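Long-range contacts in CzcP cation efflux P1-ATPase (Ralstonia metallidurans, PDB 4U9R), which probably exports zinc and related divalent cations at the expense of ATP, this chain being its metal-binding N-terminal extension of ferredoxin-like fold: residues 24-30 and 72-78; 48-52 and 91-96; 38-44 and 143-147; 106-110 and 140-144. All coordinates share one frame; numbering follows the deposited sequence.

Contact 1: residues 24-30 and 72-78; sequences EKLRLDI and SQICVHY. With CD (cadmium ion), chain C; TCE (3,3',3''-phosphanetriyltripropanoic acid), chain D.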
loop_
_atom_site.group_PDB
_atom_site.type_symbol
_atom_site.label_atom_id
_atom_site.label_comp_id
_atom_site.label_asym_id
_atom_site.label_seq_id
_atom_site.Cartn_x
_atom_site.Cartn_y
_atom_site.Cartn_z
ATOM N N GLU A 24 17.661 -14.840 13.321
ATOM C CA GLU A 24 18.148 -13.451 13.307
ATOM C C GLU A 24 17.047 -12.598 12.745
ATOM O O GLU A 24 16.158 -13.112 12.050
ATOM C CB GLU A 24 19.453 -13.298 12.501
ATOM C CG GLU A 24 20.666 -13.976 13.173
ATOM C CD GLU A 24 22.018 -13.666 12.517
ATOM O OE1 GLU A 24 22.170 -13.799 11.270
ATOM O OE2 GLU A 24 22.966 -13.295 13.256
ATOM N N LYS A 25 17.095 -11.307 13.062
ATOM C CA LYS A 25 16.073 -10.358 12.667
ATOM C C LYS A 25 16.678 -9.188 11.936
ATOM O O LYS A 25 17.727 -8.733 12.319
ATOM C CB LYS A 25 15.407 -9.802 13.916
ATOM C CG LYS A 25 14.988 -10.914 14.841
ATOM C CD LYS A 25 14.176 -10.461 16.012
ATOM C CE LYS A 25 13.864 -11.715 16.847
ATOM N NZ LYS A 25 12.930 -11.415 17.950
ATOM N N LEU A 26 15.980 -8.664 10.941
ATOM C CA LEU A 26 16.325 -7.377 10.365
ATOM C C LEU A 26 15.095 -6.508 10.245
ATOM O O LEU A 26 13.972 -7.009 10.012
ATOM C CB LEU A 26 17.003 -7.522 9.001
ATOM C CG LEU A 26 16.273 -8.166 7.811
ATOM C CD1 LEU A 26 15.335 -7.204 7.151
ATOM C CD2 LEU A 26 17.218 -8.534 6.679
ATOM N N ARG A 27 15.298 -5.202 10.379
ATOM C CA ARG A 27 14.215 -4.238 10.286
ATOM C C ARG A 27 14.539 -3.137 9.334
ATOM O O ARG A 27 15.673 -2.725 9.219
ATOM C CB ARG A 27 13.994 -3.578 11.628
ATOM C CG ARG A 27 13.179 -4.427 12.549
ATOM C CD ARG A 27 13.213 -3.962 13.997
ATOM N NE ARG A 27 12.922 -5.135 14.817
ATOM C CZ ARG A 27 13.026 -5.184 16.139
ATOM N NH1 ARG A 27 13.400 -4.117 16.819
ATOM N NH2 ARG A 27 12.737 -6.310 16.773
ATOM N N LEU A 28 13.525 -2.660 8.651
ATOM C CA LEU A 28 13.650 -1.574 7.744
ATOM C C LEU A 28 12.402 -0.708 7.913
ATOM O O LEU A 28 11.337 -1.196 8.338
ATOM C CB LEU A 28 13.689 -2.106 6.334
ATOM C CG LEU A 28 14.934 -2.912 5.930
ATOM C CD1 LEU A 28 14.658 -4.393 6.031
ATOM C CD2 LEU A 28 15.298 -2.597 4.505
ATOM N N ASP A 29 12.527 0.563 7.574
ATOM C CA ASP A 29 11.448 1.495 7.752
ATOM C C ASP A 29 10.508 1.362 6.576
ATOM O O ASP A 29 10.923 1.189 5.440
ATOM C CB ASP A 29 12.000 2.918 7.892
ATOM C CG ASP A 29 12.958 3.037 9.052
ATOM O OD1 ASP A 29 12.506 2.945 10.212
ATOM O OD2 ASP A 29 14.173 3.176 8.806
ATOM N N ILE A 30 9.216 1.395 6.856
ATOM C CA ILE A 30 8.221 1.140 5.821
ATOM C C ILE A 30 8.287 2.160 4.693
ATOM O O ILE A 30 8.248 1.779 3.521
ATOM C CB ILE A 30 6.804 1.047 6.437
ATOM C CG1 ILE A 30 6.652 -0.318 7.080
ATOM C CG2 ILE A 30 5.721 1.210 5.381
ATOM C CD1 ILE A 30 5.472 -0.437 8.022
ATOM N N SER A 72 7.129 3.499 11.522
ATOM C CA SER A 72 6.768 2.086 11.603
ATOM C C SER A 72 7.768 1.275 10.789
ATOM O O SER A 72 8.194 1.693 9.731
ATOM C CB SER A 72 5.366 1.856 11.052
ATOM O OG SER A 72 4.412 2.461 11.902
ATOM N N GLN A 73 8.102 0.097 11.273
ATOM C CA GLN A 73 9.023 -0.755 10.566
ATOM C C GLN A 73 8.395 -2.078 10.162
ATOM O O GLN A 73 7.297 -2.445 10.634
ATOM C CB GLN A 73 10.215 -1.050 11.481
ATOM C CG GLN A 73 11.013 0.187 11.868
ATOM C CD GLN A 73 12.140 -0.154 12.820
ATOM O OE1 GLN A 73 11.919 -0.710 13.895
ATOM N NE2 GLN A 73 13.347 0.144 12.413
ATOM N N ILE A 74 9.091 -2.792 9.280
ATOM C CA ILE A 74 8.856 -4.226 9.162
ATOM C C ILE A 74 10.015 -4.920 9.772
ATOM O O ILE A 74 11.161 -4.480 9.627
ATOM C CB ILE A 74 8.597 -4.741 7.740
ATOM C CG1 ILE A 74 9.743 -4.475 6.813
ATOM C CG2 ILE A 74 7.345 -4.078 7.160
ATOM C CD1 ILE A 74 9.702 -5.458 5.667
ATOM N N CYS A 75 9.696 -6.008 10.445
ATOM C CA CYS A 75 10.642 -6.829 11.067
ATOM C C CYS A 75 10.502 -8.202 10.432
ATOM O O CYS A 75 9.406 -8.758 10.339
ATOM C CB CYS A 75 10.389 -6.820 12.575
ATOM S SG CYS A 75 11.571 -7.803 13.520
ATOM N N VAL A 76 11.632 -8.753 9.990
ATOM C CA VAL A 76 11.665 -10.026 9.344
ATOM C C VAL A 76 12.619 -10.908 10.113
ATOM O O VAL A 76 13.741 -10.524 10.359
ATOM C CB VAL A 76 12.165 -9.884 7.896
ATOM C CG1 VAL A 76 12.278 -11.234 7.200
ATOM C CG2 VAL A 76 11.222 -9.029 7.077
ATOM N N HIS A 77 12.152 -12.091 10.490
ATOM C CA HIS A 77 12.942 -13.064 11.145
ATOM C C HIS A 77 13.335 -14.124 10.114
ATOM O O HIS A 77 12.514 -14.597 9.326
ATOM C CB HIS A 77 12.147 -13.753 12.255
ATOM C CG HIS A 77 11.529 -12.821 13.266
ATOM N ND1 HIS A 77 11.011 -13.299 14.454
ATOM C CD2 HIS A 77 11.275 -11.485 13.265
ATOM C CE1 HIS A 77 10.516 -12.296 15.161
ATOM N NE2 HIS A 77 10.679 -11.179 14.479
ATOM N N TYR A 78 14.602 -14.486 10.116
ATOM C CA TYR A 78 15.092 -15.469 9.212
ATOM C C TYR A 78 16.027 -16.460 9.933
ATOM O O TYR A 78 16.573 -16.191 11.031
ATOM C CB TYR A 78 15.774 -14.788 8.029
ATOM C CG TYR A 78 17.044 -14.070 8.390
ATOM C CD1 TYR A 78 17.000 -12.792 8.952
ATOM C CD2 TYR A 78 18.297 -14.674 8.185
ATOM C CE1 TYR A 78 18.159 -12.132 9.298
ATOM C CE2 TYR A 78 19.469 -14.012 8.529
ATOM C CZ TYR A 78 19.372 -12.735 9.094
ATOM O OH TYR A 78 20.468 -12.046 9.454
HETATM CD CD CD C . 10.059 -9.164 14.983
HETATM O O16 TCE D . 11.503 -5.660 21.577
HETATM C C14 TCE D . 11.825 -5.700 20.368
HETATM O O15 TCE D . 12.942 -5.354 19.925
HETATM C C5 TCE D . 10.798 -6.200 19.369
HETATM C C2 TCE D . 11.078 -7.594 18.861
HETATM P P TCE D . 9.969 -8.183 17.522
HETATM C C3 TCE D . 8.295 -7.765 18.143
HETATM C C6 TCE D . 7.402 -8.996 18.090
HETATM C C8 TCE D . 6.525 -9.162 19.316
HETATM O O10 TCE D . 5.307 -9.385 19.132
HETATM O O9 TCE D . 7.060 -9.068 20.444
HETATM C C1 TCE D . 10.042 -10.010 17.684
HETATM C C4 TCE D . 9.761 -10.345 19.146
HETATM C C11 TCE D . 9.063 -11.678 19.340
HETATM O O12 TCE D . 9.514 -12.675 18.732
HETATM O O13 TCE D . 8.070 -11.708 20.101
#
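With SG anti to the backbone N (chi1 -178°), C75 reaches both a cadmium ion and R27, which turns at chi1 (-81°) and then stretches out to NE. The NE-H of R27 points almost straight at the sulfur, R27 NE to C75 SG being 3.3 Å and in the guanidinium plane. C75 SG also binds the cadmium, at 2.5 Å. H77 holds the ion through NE2 at 2.2 Å, and H62 of strand 58-64 is the third protein ligand. K25 runs alongside H77 and lays its extended chain over one imidazole face, a CH-pi contact with K25 CE 4.0 Å from the centroid of the H77 ring. The phosphine TCE sits on the sheet face that carries K25, R27, C75 and H77, its P atom 2.7 Å from the cadmium ion. R27 NH1 and NH2 each give TCE O15 a long, weak hydrogen bond. The backbone carrying these groups is an antiparallel ladder in the ferredoxin-like sheet, with E24-Y78, L26-V76 and L28-I74 as hydrogen-bonded pairs; the Y78 N to E24 O bond is 2.8 Å. On the other sheet face, L26, I74 and Y78 turn to helix 85-102, and the Y78 ring presents a face to E24 CA. Past the last pair, I30 N still reaches S72 O at 3.1 Å. One sheet face is thus polar and metal-binding and the other largely apolar, and the R27 bond would probably help stabilise negative charge on the cadmium-bound sulfur.

Contact 2: residues 48-52 and 91-96; sequences LLSEL and LVTSTG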
loop_
_atom_site.group_PDB
_atom_site.type_symbol
_atom_site.label_atom_id
_atom_site.label_comp_id
_atom_site.label_asym_id
_atom_site.label_seq_id
_atom_site.Cartn_x
_atom_site.Cartn_y
_atom_site.Cartn_z
ATOM N N LEU A 48 3.336 -6.873 0.730
ATOM C CA LEU A 48 4.757 -7.074 0.992
ATOM C C LEU A 48 4.957 -8.201 1.987
ATOM O O LEU A 48 5.692 -9.137 1.723
ATOM C CB LEU A 48 5.390 -5.791 1.510
ATOM C CG LEU A 48 6.855 -5.812 1.956
ATOM C CD1 LEU A 48 7.733 -6.396 0.894
ATOM C CD2 LEU A 48 7.314 -4.389 2.231
ATOM N N LEU A 49 4.283 -8.126 3.122
ATOM C CA LEU A 49 4.451 -9.142 4.157
ATOM C C LEU A 49 4.014 -10.518 3.695
ATOM O O LEU A 49 4.737 -11.470 3.906
ATOM C CB LEU A 49 3.707 -8.788 5.438
ATOM C CG LEU A 49 4.183 -7.567 6.230
ATOM C CD1 LEU A 49 3.214 -7.281 7.375
ATOM C CD2 LEU A 49 5.544 -7.787 6.768
ATOM N N SER A 50 2.872 -10.633 3.036
ATOM C CA SER A 50 2.387 -11.976 2.618
ATOM C C SER A 50 3.264 -12.605 1.520
ATOM O O SER A 50 3.509 -13.840 1.498
ATOM C CB SER A 50 0.897 -11.936 2.210
ATOM O OG SER A 50 0.693 -11.140 1.049
ATOM N N GLU A 51 3.786 -11.777 0.649
ATOM C CA GLU A 51 4.766 -12.256 -0.335
ATOM C C GLU A 51 6.045 -12.695 0.331
ATOM O O GLU A 51 6.563 -13.751 -0.003
ATOM C CB GLU A 51 5.040 -11.216 -1.411
ATOM C CG GLU A 51 3.834 -11.069 -2.329
ATOM C CD GLU A 51 4.053 -10.134 -3.508
ATOM O OE1 GLU A 51 5.219 -9.925 -3.924
ATOM O OE2 GLU A 51 3.032 -9.614 -4.016
ATOM N N LEU A 52 6.529 -11.944 1.323
ATOM C CA LEU A 52 7.737 -12.390 2.031
ATOM C C LEU A 52 7.538 -13.682 2.772
ATOM O O LEU A 52 8.464 -14.484 2.827
ATOM C CB LEU A 52 8.243 -11.359 2.995
ATOM C CG LEU A 52 8.867 -10.139 2.316
ATOM C CD1 LEU A 52 9.269 -9.148 3.390
ATOM C CD2 LEU A 52 10.076 -10.546 1.477
ATOM N N LEU A 91 15.776 -9.699 -0.994
ATOM C CA LEU A 91 14.411 -10.146 -1.134
ATOM C C LEU A 91 13.448 -9.113 -0.555
ATOM O O LEU A 91 12.489 -8.743 -1.203
ATOM C CB LEU A 91 14.238 -11.471 -0.444
ATOM C CG LEU A 91 13.222 -12.469 -0.944
ATOM C CD1 LEU A 91 13.160 -12.553 -2.467
ATOM C CD2 LEU A 91 13.638 -13.819 -0.379
ATOM N N VAL A 92 13.717 -8.609 0.642
ATOM C CA VAL A 92 12.842 -7.567 1.204
ATOM C C VAL A 92 12.836 -6.295 0.364
ATOM O O VAL A 92 11.785 -5.831 -0.022
ATOM C CB VAL A 92 13.171 -7.207 2.657
ATOM C CG1 VAL A 92 12.291 -6.067 3.120
ATOM C CG2 VAL A 92 13.002 -8.409 3.576
ATOM N N THR A 93 13.997 -5.705 0.112
ATOM C CA THR A 93 14.071 -4.439 -0.619
ATOM C C THR A 93 13.580 -4.569 -2.063
ATOM O O THR A 93 12.963 -3.640 -2.582
ATOM C CB THR A 93 15.508 -3.878 -0.689
ATOM O OG1 THR A 93 16.386 -4.916 -1.138
ATOM C CG2 THR A 93 15.966 -3.380 0.685
ATOM N N SER A 94 13.845 -5.690 -2.729
ATOM C CA SER A 94 13.381 -5.812 -4.121
ATOM C C SER A 94 11.876 -6.157 -4.228
ATOM O O SER A 94 11.213 -5.753 -5.185
ATOM C CB SER A 94 14.186 -6.831 -4.901
ATOM O OG SER A 94 13.829 -8.153 -4.539
ATOM N N THR A 95 11.339 -6.917 -3.283
ATOM C CA THR A 95 9.907 -7.205 -3.309
ATOM C C THR A 95 9.156 -5.891 -3.080
ATOM O O THR A 95 8.151 -5.616 -3.731
ATOM C CB THR A 95 9.509 -8.240 -2.285
ATOM O OG1 THR A 95 10.244 -9.436 -2.526
ATOM C CG2 THR A 95 7.998 -8.531 -2.362
ATOM N N GLY A 96 9.675 -5.080 -2.179
ATOM C CA GLY A 96 9.159 -3.736 -1.927
ATOM C C GLY A 96 9.215 -2.823 -3.126
ATOM O O GLY A 96 8.262 -2.057 -3.382
#
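L52 spreads its two methyls over helix 85-102: CD1 meets V92 CG2 at 3.8 Å, the leucine branch lying across the valine, while L52 CD2 rests 4.0 Å from the backbone oxygen L91 O. One turn earlier, L48 CD1 packs on T95 CG2 and on the backbone at G96, where L48 CD1 lies 3.9 Å from G96 N.

The T95 hydroxyl is taken up within its own helix. T95 has OG1 beside its backbone N (chi1 -58°), which turns the hydroxyl back to L91 O at 2.7 Å from T95 OG1. L91 O also takes the regular helical bond from T95 N, the two donors arriving from opposite faces of its carbonyl plane. The same torsion aims T95 CG2 across the gap, so that E51 OE1 touches T95 CG2 at 3.5 Å.

The axes of these two short helical segments pass 10.2 Å apart at 131°, as the paired helices of a ferredoxin-like domain pack on one side of its sheet; L49 and V92 both touch I74 there. With its hydroxyl bonded to its own helix, T95 can offer a methyl to L48, so the interface is mostly methyl packing.

Contact 3: residues 38-44 and 143-147; sequences PDSSDPC and ARVEF. With CD (cadmium ion), chain B.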
loop_
_atom_site.group_PDB
_atom_site.type_symbol
_atom_site.label_atom_id
_atom_site.label_comp_id
_atom_site.label_asym_id
_atom_site.label_seq_id
_atom_site.Cartn_x
_atom_site.Cartn_y
_atom_site.Cartn_z
ATOM N N PRO A 38 -0.560 6.303 2.184
ATOM C CA PRO A 38 -1.330 7.129 3.120
ATOM C C PRO A 38 -1.024 6.790 4.572
ATOM O O PRO A 38 -0.751 7.682 5.378
ATOM C CB PRO A 38 -2.794 6.784 2.791
ATOM C CG PRO A 38 -2.756 5.580 1.914
ATOM C CD PRO A 38 -1.434 5.616 1.216
ATOM N N ASP A 39 -1.072 5.502 4.893
ATOM C CA ASP A 39 -0.699 5.021 6.218
ATOM C C ASP A 39 -0.176 3.586 6.111
ATOM O O ASP A 39 -0.197 2.982 5.033
ATOM C CB ASP A 39 -1.888 5.119 7.187
ATOM C CG ASP A 39 -3.144 4.436 6.664
ATOM O OD1 ASP A 39 -3.038 3.436 5.932
ATOM O OD2 ASP A 39 -4.259 4.892 6.994
ATOM N N SER A 40 0.271 3.051 7.238
ATOM C CA SER A 40 0.820 1.704 7.300
ATOM C C SER A 40 -0.266 0.628 7.265
ATOM O O SER A 40 0.032 -0.576 7.317
ATOM C CB SER A 40 1.655 1.555 8.563
ATOM O OG SER A 40 0.828 1.631 9.697
ATOM N N SER A 41 -1.524 1.052 7.184
ATOM C CA SER A 41 -2.618 0.123 7.015
ATOM C C SER A 41 -2.961 -0.094 5.529
ATOM O O SER A 41 -3.759 -0.977 5.207
ATOM C CB SER A 41 -3.837 0.649 7.774
ATOM O OG SER A 41 -3.459 1.085 9.072
ATOM N N ASP A 42 -2.362 0.697 4.630
ATOM C CA ASP A 42 -2.561 0.525 3.174
ATOM C C ASP A 42 -2.194 -0.927 2.842
ATOM O O ASP A 42 -1.260 -1.471 3.421
ATOM C CB ASP A 42 -1.729 1.562 2.394
ATOM C CG ASP A 42 -1.788 1.378 0.851
ATOM O OD1 ASP A 42 -1.150 0.467 0.359
ATOM O OD2 ASP A 42 -2.431 2.155 0.115
ATOM N N PRO A 43 -2.963 -1.572 1.958
ATOM C CA PRO A 43 -2.788 -2.984 1.677
ATOM C C PRO A 43 -1.462 -3.359 1.009
ATOM O O PRO A 43 -1.176 -4.554 0.865
ATOM C CB PRO A 43 -3.960 -3.310 0.744
ATOM C CG PRO A 43 -4.373 -2.014 0.169
ATOM C CD PRO A 43 -4.130 -1.014 1.237
ATOM N N CYS A 44 -0.694 -2.358 0.587
ATOM C CA CYS A 44 0.657 -2.562 0.111
ATOM C C CYS A 44 1.540 -3.223 1.209
ATOM O O CYS A 44 2.319 -4.106 0.922
ATOM C CB CYS A 44 1.261 -1.233 -0.402
ATOM S SG CYS A 44 0.947 -1.040 -2.159
ATOM N N ALA A 143 -11.525 10.887 -0.834
ATOM C CA ALA A 143 -11.430 9.653 -1.616
ATOM C C ALA A 143 -10.072 8.972 -1.395
ATOM O O ALA A 143 -9.033 9.558 -1.697
ATOM C CB ALA A 143 -11.640 9.949 -3.100
ATOM N N ARG A 144 -10.112 7.738 -0.880
ATOM C CA ARG A 144 -8.928 6.891 -0.640
ATOM C C ARG A 144 -8.910 5.755 -1.665
ATOM O O ARG A 144 -9.617 4.766 -1.499
ATOM C CB ARG A 144 -8.997 6.304 0.778
ATOM C CG ARG A 144 -7.981 5.203 1.095
ATOM C CD ARG A 144 -8.383 4.384 2.320
ATOM N NE ARG A 144 -7.242 3.658 2.864
ATOM C CZ ARG A 144 -6.252 4.218 3.561
ATOM N NH1 ARG A 144 -6.251 5.521 3.815
ATOM N NH2 ARG A 144 -5.248 3.474 4.009
ATOM N N VAL A 145 -8.096 5.887 -2.705
ATOM C CA VAL A 145 -8.072 4.904 -3.799
ATOM C C VAL A 145 -6.690 4.224 -3.913
ATOM O O VAL A 145 -5.672 4.747 -3.432
ATOM C CB VAL A 145 -8.510 5.555 -5.144
ATOM C CG1 VAL A 145 -7.539 6.633 -5.582
ATOM C CG2 VAL A 145 -8.670 4.533 -6.255
ATOM N N GLU A 146 -6.680 3.037 -4.508
ATOM C CA GLU A 146 -5.448 2.327 -4.814
ATOM C C GLU A 146 -5.593 1.750 -6.197
ATOM O O GLU A 146 -6.646 1.198 -6.516
ATOM C CB GLU A 146 -5.217 1.221 -3.793
ATOM C CG GLU A 146 -4.041 0.295 -4.117
ATOM C CD GLU A 146 -3.241 -0.073 -2.889
ATOM O OE1 GLU A 146 -3.674 0.252 -1.771
ATOM O OE2 GLU A 146 -2.163 -0.666 -3.054
ATOM N N PHE A 147 -4.556 1.875 -7.022
ATOM C CA PHE A 147 -4.676 1.497 -8.422
ATOM C C PHE A 147 -3.444 0.868 -9.069
ATOM O O PHE A 147 -2.317 1.076 -8.636
ATOM C CB PHE A 147 -5.118 2.710 -9.254
ATOM C CG PHE A 147 -4.254 3.924 -9.085
ATOM C CD1 PHE A 147 -4.435 4.765 -8.006
ATOM C CD2 PHE A 147 -3.289 4.249 -10.024
ATOM C CE1 PHE A 147 -3.657 5.895 -7.854
ATOM C CE2 PHE A 147 -2.495 5.376 -9.882
ATOM C CZ PHE A 147 -2.680 6.202 -8.792
HETATM CD CD CD B . -1.041 0.568 -1.740
#
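D42 and C44, at the start of helix 43-53, meet E146 of strand 142-148 in a cadmium site that joins two parts of the chain far apart in sequence. D42 OD1 binds the ion at 2.1 Å and C44 SG at 2.6 Å. E146 grips it with both carboxylate oxygens, unequally: E146 OE2 is 2.1 Å from the cadmium and OE1 2.6 Å. Its chain, with CG anti to the backbone N (chi1 173°), bends at chi2 to bring the carboxylate round to the metal. H105 is the remaining protein ligand, and R47 hydrogen-bonds E146 OE2, probably helping to position that carboxylate. The shared ion brings two acceptors close together, D42 OD1 and E146 OE1 being 3.3 Å apart. D42 has a second task as N-cap: its OD1 accepts from C44 N at 2.9 Å, met on the anti side and 28° out of the carboxylate plane, so one oxygen fixes both the ion and the helix start.

Beside the site, R144 runs extended and gives NH2 to D39 OD1 at 2.9 Å, a salt bridge that lies in the guanidinium plane and on the syn side of the carboxylate but tilted out of the carboxylate plane. The bond is bent, at 141°, and S41 N adds a weak one to the same oxygen. P38 packs against this guanidinium, obliquely. Strand 142-148 carries E146 and R144 on the face turned to the 38-44 loop, with strand 103-109 supplying F103 against C44 and strand 132-137 touching R144 and P43 through E134.

Contact 4: residues 106-110 and 140-144; sequences VLWQL and SGIAR
Two backbone oxygens share the amide nitrogen of Q109. Q109 NE2 gives S140 O a nearly straight bond of 2.9 Å, in the plane of both the amide and the carbonyl, and a second to L110 O at 3.1 Å from Q109 NE2. A bend at chi2 (65°) folds the amide back over the strand end to make both. I142 reaches across this side chain, its CD1 3.4 Å from Q109 OE1.

The strands run antiparallel, and W108 with A143 is the hydrogen-bonded pair: A143 N reaches W108 O at 2.8 Å, and W108 N answers to A143 O. Beyond it L110 N bonds G141 O, where the backbone of 140-144 comes out of a bend with positive phi at S140 and G141. In the ferredoxin-like sheet of this half, 103-109 is an edge strand and 142-148 the middle one. The face carrying L107, Q109, I142 and R144 is partly apolar: L107 CD1 sits 3.7 Å from I142 CG2 and the same distance from R144 CB. The other face carries W108 and A143, and W108 touches I157 and L161 of helix 154-162. Just beyond the strand, L110 also touches L161, and L110 CD1 is 4.4 Å from A143 CB. V106 CB lies over the centre of one face of the W108 ring, 3.7 Å above its plane.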
loop_
_atom_site.group_PDB
_atom_site.type_symbol
_atom_site.label_atom_id
_atom_site.label_comp_id
_atom_site.label_asym_id
_atom_site.label_seq_id
_atom_site.Cartn_x
_atom_site.Cartn_y
_atom_site.Cartn_z
ATOM N N VAL A 106 -3.802 7.848 -4.682
ATOM C CA VAL A 106 -4.124 9.249 -4.449
ATOM C C VAL A 106 -5.116 9.321 -3.300
ATOM O O VAL A 106 -5.943 8.433 -3.116
ATOM C CB VAL A 106 -4.697 9.974 -5.690
ATOM C CG1 VAL A 106 -3.623 10.162 -6.745
ATOM C CG2 VAL A 106 -5.900 9.242 -6.265
ATOM N N LEU A 107 -4.979 10.368 -2.503
ATOM C CA LEU A 107 -5.924 10.679 -1.446
ATOM C C LEU A 107 -6.388 12.123 -1.709
ATOM O O LEU A 107 -5.689 13.092 -1.367
ATOM C CB LEU A 107 -5.270 10.526 -0.066
ATOM C CG LEU A 107 -6.199 10.672 1.142
ATOM C CD1 LEU A 107 -7.140 9.488 1.247
ATOM C CD2 LEU A 107 -5.382 10.830 2.420
ATOM N N TRP A 108 -7.543 12.250 -2.361
ATOM C CA TRP A 108 -8.039 13.549 -2.797
ATOM C C TRP A 108 -9.244 13.994 -2.005
ATOM O O TRP A 108 -10.096 13.170 -1.644
ATOM C CB TRP A 108 -8.410 13.519 -4.274
ATOM C CG TRP A 108 -7.247 13.543 -5.165
ATOM C CD1 TRP A 108 -6.046 14.165 -4.940
ATOM C CD2 TRP A 108 -7.150 12.936 -6.446
ATOM N NE1 TRP A 108 -5.206 13.968 -6.006
ATOM C CE2 TRP A 108 -5.861 13.221 -6.949
ATOM C CE3 TRP A 108 -8.021 12.174 -7.221
ATOM C CZ2 TRP A 108 -5.427 12.774 -8.201
ATOM C CZ3 TRP A 108 -7.580 11.722 -8.465
ATOM C CH2 TRP A 108 -6.296 12.023 -8.936
ATOM N N GLN A 109 -9.270 15.307 -1.745
ATOM C CA GLN A 109 -10.424 16.032 -1.203
ATOM C C GLN A 109 -11.288 16.496 -2.382
ATOM O O GLN A 109 -10.939 17.453 -3.086
ATOM C CB GLN A 109 -9.947 17.232 -0.365
ATOM C CG GLN A 109 -11.043 18.173 0.136
ATOM C CD GLN A 109 -11.996 17.507 1.113
ATOM O OE1 GLN A 109 -11.729 17.439 2.314
ATOM N NE2 GLN A 109 -13.126 17.021 0.604
ATOM N N LEU A 110 -12.390 15.784 -2.624
ATOM C CA LEU A 110 -13.300 16.148 -3.712
ATOM C C LEU A 110 -14.155 17.356 -3.336
ATOM O O LEU A 110 -14.439 17.607 -2.166
ATOM C CB LEU A 110 -14.196 14.965 -4.096
ATOM C CG LEU A 110 -13.492 13.695 -4.597
ATOM C CD1 LEU A 110 -14.522 12.639 -4.981
ATOM C CD2 LEU A 110 -12.567 13.986 -5.772
ATOM N N SER A 140 -17.780 13.835 3.780
ATOM C CA SER A 140 -16.931 15.012 3.580
ATOM C C SER A 140 -16.061 14.862 2.333
ATOM O O SER A 140 -15.263 15.741 2.005
ATOM C CB SER A 140 -16.070 15.306 4.813
ATOM O OG SER A 140 -14.938 16.086 4.470
ATOM N N GLY A 141 -16.240 13.744 1.637
ATOM C CA GLY A 141 -15.696 13.544 0.309
ATOM C C GLY A 141 -14.189 13.425 0.186
ATOM O O GLY A 141 -13.588 13.985 -0.748
ATOM N N ILE A 142 -13.574 12.715 1.139
ATOM C CA ILE A 142 -12.164 12.310 1.024
ATOM C C ILE A 142 -12.109 10.933 0.365
ATOM O O ILE A 142 -12.593 9.945 0.926
ATOM C CB ILE A 142 -11.441 12.268 2.383
ATOM C CG1 ILE A 142 -11.230 13.689 2.922
ATOM C CG2 ILE A 142 -10.099 11.548 2.259
ATOM C CD1 ILE A 142 -10.077 14.432 2.272
ATOM N N ALA A 143 -11.525 10.887 -0.834
ATOM C CA ALA A 143 -11.430 9.653 -1.616
ATOM C C ALA A 143 -10.072 8.972 -1.395
ATOM O O ALA A 143 -9.033 9.558 -1.697
ATOM C CB ALA A 143 -11.640 9.949 -3.100
ATOM N N ARG A 144 -10.112 7.738 -0.880
ATOM C CA ARG A 144 -8.928 6.891 -0.640
ATOM C C ARG A 144 -8.910 5.755 -1.665
ATOM O O ARG A 144 -9.617 4.766 -1.499
ATOM C CB ARG A 144 -8.997 6.304 0.778
ATOM C CG ARG A 144 -7.981 5.203 1.095
ATOM C CD ARG A 144 -8.383 4.384 2.320
ATOM N NE ARG A 144 -7.242 3.658 2.864
ATOM C CZ ARG A 144 -6.252 4.218 3.561
ATOM N NH1 ARG A 144 -6.251 5.521 3.815
ATOM N NH2 ARG A 144 -5.248 3.474 4.009
#

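How the contacts relate
Contacts 1 and 2 belong to one three-stranded sheet and its helices, contact 4 to the other sheet, and contact 3 ties the two parts together. Contact 3 lies nearest the centre of the chain, contacts 1 and 4 on opposite sides of it, and each contact mixes buried with exposed residues. Contacts 1 and 4 are both antiparallel strand pairs, yet contact 1 carries cadmium and a phosphine on one face, while contact 4 holds by backbone and side-chain bonds without metal. Contact 2 is greasy and helical; its V92 packs on I74 and V76 of contact 1. Contact 3 shares strand 142-148, with A143 and R144, with contact 4, and helix 43-53 with contact 2.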